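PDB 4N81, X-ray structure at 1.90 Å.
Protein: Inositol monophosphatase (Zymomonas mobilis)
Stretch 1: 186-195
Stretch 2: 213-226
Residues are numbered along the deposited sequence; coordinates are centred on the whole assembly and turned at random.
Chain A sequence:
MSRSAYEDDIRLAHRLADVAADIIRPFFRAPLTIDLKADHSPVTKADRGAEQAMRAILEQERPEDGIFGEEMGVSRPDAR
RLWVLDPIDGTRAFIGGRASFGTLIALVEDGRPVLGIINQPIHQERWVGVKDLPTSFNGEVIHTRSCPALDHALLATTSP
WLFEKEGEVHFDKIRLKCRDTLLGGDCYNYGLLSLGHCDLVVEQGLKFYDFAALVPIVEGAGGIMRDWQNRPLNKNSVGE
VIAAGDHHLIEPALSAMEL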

# COMPACT_ATOMS: atom_id res chain seq x y z
N ASP A 186 3.60 -2.66 6.60
CA ASP A 186 4.33 -2.46 7.88
C ASP A 186 3.44 -1.80 8.93
O ASP A 186 2.26 -2.26 9.13
CB ASP A 186 5.64 -1.68 7.59
CG ASP A 186 6.39 -2.27 6.39
OD1 ASP A 186 7.13 -3.27 6.60
OD2 ASP A 186 6.19 -1.77 5.26
N CYS A 187 3.92 -0.70 9.53
CA CYS A 187 3.15 -0.07 10.62
C CYS A 187 1.78 0.38 10.17
O CYS A 187 0.83 0.49 11.00
CB CYS A 187 3.89 1.14 11.22
SG CYS A 187 4.33 2.41 9.97
N TYR A 188 1.65 0.64 8.87
CA TYR A 188 0.42 1.26 8.41
C TYR A 188 -0.76 0.32 8.68
O TYR A 188 -1.87 0.80 8.98
CB TYR A 188 0.49 1.55 6.89
CG TYR A 188 -0.42 2.71 6.53
CD1 TYR A 188 0.05 4.04 6.56
CD2 TYR A 188 -1.73 2.50 6.15
CE1 TYR A 188 -0.77 5.12 6.19
CE2 TYR A 188 -2.56 3.58 5.83
CZ TYR A 188 -2.09 4.87 5.88
OH TYR A 188 -2.95 5.92 5.51
N ASN A 189 -0.54 -0.99 8.61
CA ASN A 189 -1.73 -1.85 8.82
C ASN A 189 -2.24 -1.80 10.24
O ASN A 189 -3.44 -1.96 10.50
CB ASN A 189 -1.43 -3.30 8.43
CG ASN A 189 -1.19 -3.43 6.94
OD1 ASN A 189 -1.97 -2.95 6.13
ND2 ASN A 189 -0.10 -4.08 6.58
N TYR A 190 -1.33 -1.52 11.18
CA TYR A 190 -1.75 -1.42 12.57
C TYR A 190 -2.50 -0.11 12.75
O TYR A 190 -3.46 -0.03 13.53
CB TYR A 190 -0.54 -1.49 13.52
CG TYR A 190 0.25 -2.83 13.39
CD1 TYR A 190 1.23 -2.99 12.38
CD2 TYR A 190 -0.01 -3.90 14.24
CE1 TYR A 190 1.95 -4.16 12.26
CE2 TYR A 190 0.70 -5.06 14.14
CZ TYR A 190 1.68 -5.20 13.15
OH TYR A 190 2.38 -6.39 13.05
N GLY A 191 -2.08 0.91 11.98
CA GLY A 191 -2.85 2.14 12.07
C GLY A 191 -4.24 1.89 11.47
O GLY A 191 -5.25 2.38 12.05
N LEU A 192 -4.31 1.10 10.40
CA LEU A 192 -5.67 0.93 9.79
C LEU A 192 -6.50 0.08 10.74
O LEU A 192 -7.78 0.26 10.84
CB LEU A 192 -5.56 0.21 8.41
CG LEU A 192 -5.01 1.14 7.31
CD1 LEU A 192 -4.70 0.29 6.04
CD2 LEU A 192 -6.07 2.28 7.01
N LEU A 193 -5.82 -0.83 11.43
CA LEU A 193 -6.61 -1.69 12.35
C LEU A 193 -7.14 -0.81 13.51
O LEU A 193 -8.31 -1.00 13.92
CB LEU A 193 -5.73 -2.86 12.87
CG LEU A 193 -6.40 -3.78 13.95
CD1 LEU A 193 -5.76 -5.21 13.87
CD2 LEU A 193 -6.18 -3.27 15.38
N SER A 194 -6.34 0.20 13.96
CA SER A 194 -6.79 1.06 15.08
C SER A 194 -7.94 1.95 14.65
O SER A 194 -8.75 2.35 15.46
CB SER A 194 -5.63 1.95 15.59
OG SER A 194 -4.57 1.07 15.95
N LEU A 195 -7.98 2.30 13.35
CA LEU A 195 -9.07 3.12 12.81
C LEU A 195 -10.31 2.29 12.53
O LEU A 195 -11.38 2.83 12.19
CB LEU A 195 -8.63 3.79 11.50
CG LEU A 195 -7.62 4.93 11.68
CD1 LEU A 195 -7.00 5.15 10.29
CD2 LEU A 195 -8.38 6.23 12.14
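Stretch 2 213-226: ALVPIVEGAGGIMR

Stretch 2 lies along stretch 1 as a second helix running the same way. The helical core of stretch 2, around 214 to 220, crosses the helix of 187 to 194 at 19°, and the two axes come within 9.1 Å. In register, Tyr-190 faces Leu-214 with CA atoms 6.8 Å apart, and one turn on Ser-194 faces Val-218 with CA atoms only 5.2 Å apart. The backbones are thus nearer at Ser-194 and Val-218 than at Tyr-190 and Leu-214. No hydrogen bond crosses; the contact is made by fit.

The wide end is built around the Tyr-190 ring. The CA-to-CB bond of Tyr-190 (chi1 m) points toward stretch 2, and Leu-214, in its m,t rotamer, lays a methyl over one face: CD1 of Leu-214 stands 3.7 Å from the centroid of the Tyr-190 ring, 14° off the normal, in a CH-pi contact. The other methyl of Leu-214, CD2, reaches back to CB of Cys-187 at 3.9 Å, so one leucine touches both Cys-187 and Tyr-190, about one turn apart on the facing helix. Met-225, from the strand that follows the second helix, is fully extended, with all three chi angles t, and brings its CE to 3.6 Å from CE2 of Tyr-190. Its SD lies 5.0 Å from the centroid of the Tyr-190 ring in an oblique sulfur-aromatic contact.

At the narrow end the small residue is Ser-194. Its OG donates to the backbone O of Tyr-190 at 2.9 Å, which folds the hydroxyl back onto its own helix and lets a polar side chain sit in an apolar seam. OG of Ser-194 then rests 3.5 Å from CA of Val-218 and 3.5 Å from CG2 of Ile-217. Val-218 is the bump between the two turns: its CG2 lies 4.2 Å from CB of Tyr-190, while its CG1 meets CD2 of Leu-193 at 3.9 Å. Ala-221 continues the close packing, its CB 3.5 Å from O of Ser-194 and 3.8 Å from CB of Ser-194.

Glycines make the exit. Gly-222, with a positive phi of 105°, is the first residue to leave helical phi/psi, in a Schellman motif, with Gly-223 N bonding back to Val-218 O at 2.9 Å and Gly-222 N to Glu-219 O at 3.0 Å. At Gly-223 a CB would clash with CG1 of Val-218, so its bareness leaves that methyl its room against Leu-193. The rule to read here is large side chains meeting around the Tyr-190 ring, and, at the closer end, Ser-194 packed against Ile-217, Val-218 and Ala-221.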

# COMPACT_ATOMS: atom_id res chain seq x y z
N ALA A 213 5.97 1.27 19.39
CA ALA A 213 4.98 2.39 19.29
C ALA A 213 3.57 1.86 19.02
O ALA A 213 2.56 2.55 19.30
CB ALA A 213 5.39 3.37 18.15
N LEU A 214 3.49 0.71 18.36
CA LEU A 214 2.17 0.25 17.91
C LEU A 214 1.29 -0.19 19.06
O LEU A 214 0.05 -0.10 18.99
CB LEU A 214 2.34 -0.93 16.96
CG LEU A 214 3.34 -0.72 15.81
CD1 LEU A 214 3.45 -1.99 15.05
CD2 LEU A 214 2.89 0.44 14.89
N VAL A 215 1.93 -0.78 20.08
CA VAL A 215 1.06 -1.37 21.13
C VAL A 215 0.07 -0.37 21.84
O VAL A 215 -1.13 -0.65 21.93
CB VAL A 215 1.93 -2.16 22.20
CG1 VAL A 215 1.02 -2.84 23.29
CG2 VAL A 215 2.84 -3.23 21.50
N PRO A 216 0.56 0.77 22.34
CA PRO A 216 -0.37 1.73 22.98
C PRO A 216 -1.43 2.24 22.03
O PRO A 216 -2.56 2.53 22.45
CB PRO A 216 0.55 2.88 23.44
CG PRO A 216 1.92 2.31 23.42
CD PRO A 216 1.95 1.25 22.39
N ILE A 217 -1.07 2.36 20.75
CA ILE A 217 -2.01 2.91 19.76
C ILE A 217 -3.15 1.91 19.52
O ILE A 217 -4.32 2.25 19.68
CB ILE A 217 -1.27 3.20 18.43
CG1 ILE A 217 -0.32 4.39 18.67
CG2 ILE A 217 -2.24 3.39 17.22
CD1 ILE A 217 0.65 4.61 17.44
N VAL A 218 -2.78 0.66 19.29
CA VAL A 218 -3.80 -0.37 19.06
C VAL A 218 -4.64 -0.59 20.32
O VAL A 218 -5.89 -0.65 20.24
CB VAL A 218 -3.14 -1.69 18.65
CG1 VAL A 218 -4.18 -2.85 18.67
CG2 VAL A 218 -2.55 -1.57 17.19
N GLU A 219 -3.98 -0.69 21.47
CA GLU A 219 -4.69 -1.00 22.70
C GLU A 219 -5.58 0.16 23.12
O GLU A 219 -6.69 -0.08 23.56
CB GLU A 219 -3.73 -1.56 23.81
CG GLU A 219 -3.12 -2.95 23.28
CD GLU A 219 -2.71 -4.03 24.33
OE1 GLU A 219 -2.17 -3.52 25.33
OE2 GLU A 219 -2.90 -5.35 24.12
N GLY A 220 -5.14 1.41 22.89
CA GLY A 220 -5.91 2.56 23.33
C GLY A 220 -7.03 2.83 22.34
O GLY A 220 -7.91 3.68 22.62
N ALA A 221 -6.98 2.15 21.18
CA ALA A 221 -8.14 2.17 20.25
C ALA A 221 -9.19 1.09 20.59
O ALA A 221 -10.24 1.03 19.99
CB ALA A 221 -7.69 2.06 18.76
N GLY A 222 -8.90 0.25 21.57
CA GLY A 222 -9.84 -0.80 21.91
C GLY A 222 -9.40 -2.18 21.42
O GLY A 222 -10.08 -3.20 21.68
N GLY A 223 -8.26 -2.24 20.73
CA GLY A 223 -7.77 -3.53 20.22
C GLY A 223 -6.87 -4.28 21.20
O GLY A 223 -6.76 -3.94 22.38
N ILE A 224 -6.25 -5.34 20.70
CA ILE A 224 -5.38 -6.11 21.57
C ILE A 224 -4.16 -6.45 20.71
O ILE A 224 -4.28 -6.73 19.52
CB ILE A 224 -6.08 -7.39 22.10
CG1 ILE A 224 -5.13 -8.27 22.92
CG2 ILE A 224 -6.66 -8.26 20.96
CD1 ILE A 224 -6.00 -9.30 23.80
N MET A 225 -2.98 -6.43 21.32
CA MET A 225 -1.78 -6.72 20.57
C MET A 225 -0.83 -7.47 21.50
O MET A 225 -0.49 -6.99 22.58
CB MET A 225 -1.16 -5.41 20.05
CG MET A 225 -0.01 -5.67 19.11
SD MET A 225 0.40 -4.12 18.23
CE MET A 225 1.91 -4.71 17.52
N ARG A 226 -0.49 -8.70 21.09
CA ARG A 226 0.26 -9.61 21.93
C ARG A 226 1.26 -10.41 21.08
O ARG A 226 1.27 -10.29 19.86
CB ARG A 226 -0.71 -10.66 22.54
CG ARG A 226 -1.89 -10.08 23.36
CD ARG A 226 -1.38 -9.67 24.73
NE ARG A 226 -2.32 -8.82 25.43
CZ ARG A 226 -3.37 -9.26 26.11
NH1 ARG A 226 -3.62 -10.57 26.21
NH2 ARG A 226 -4.16 -8.36 26.71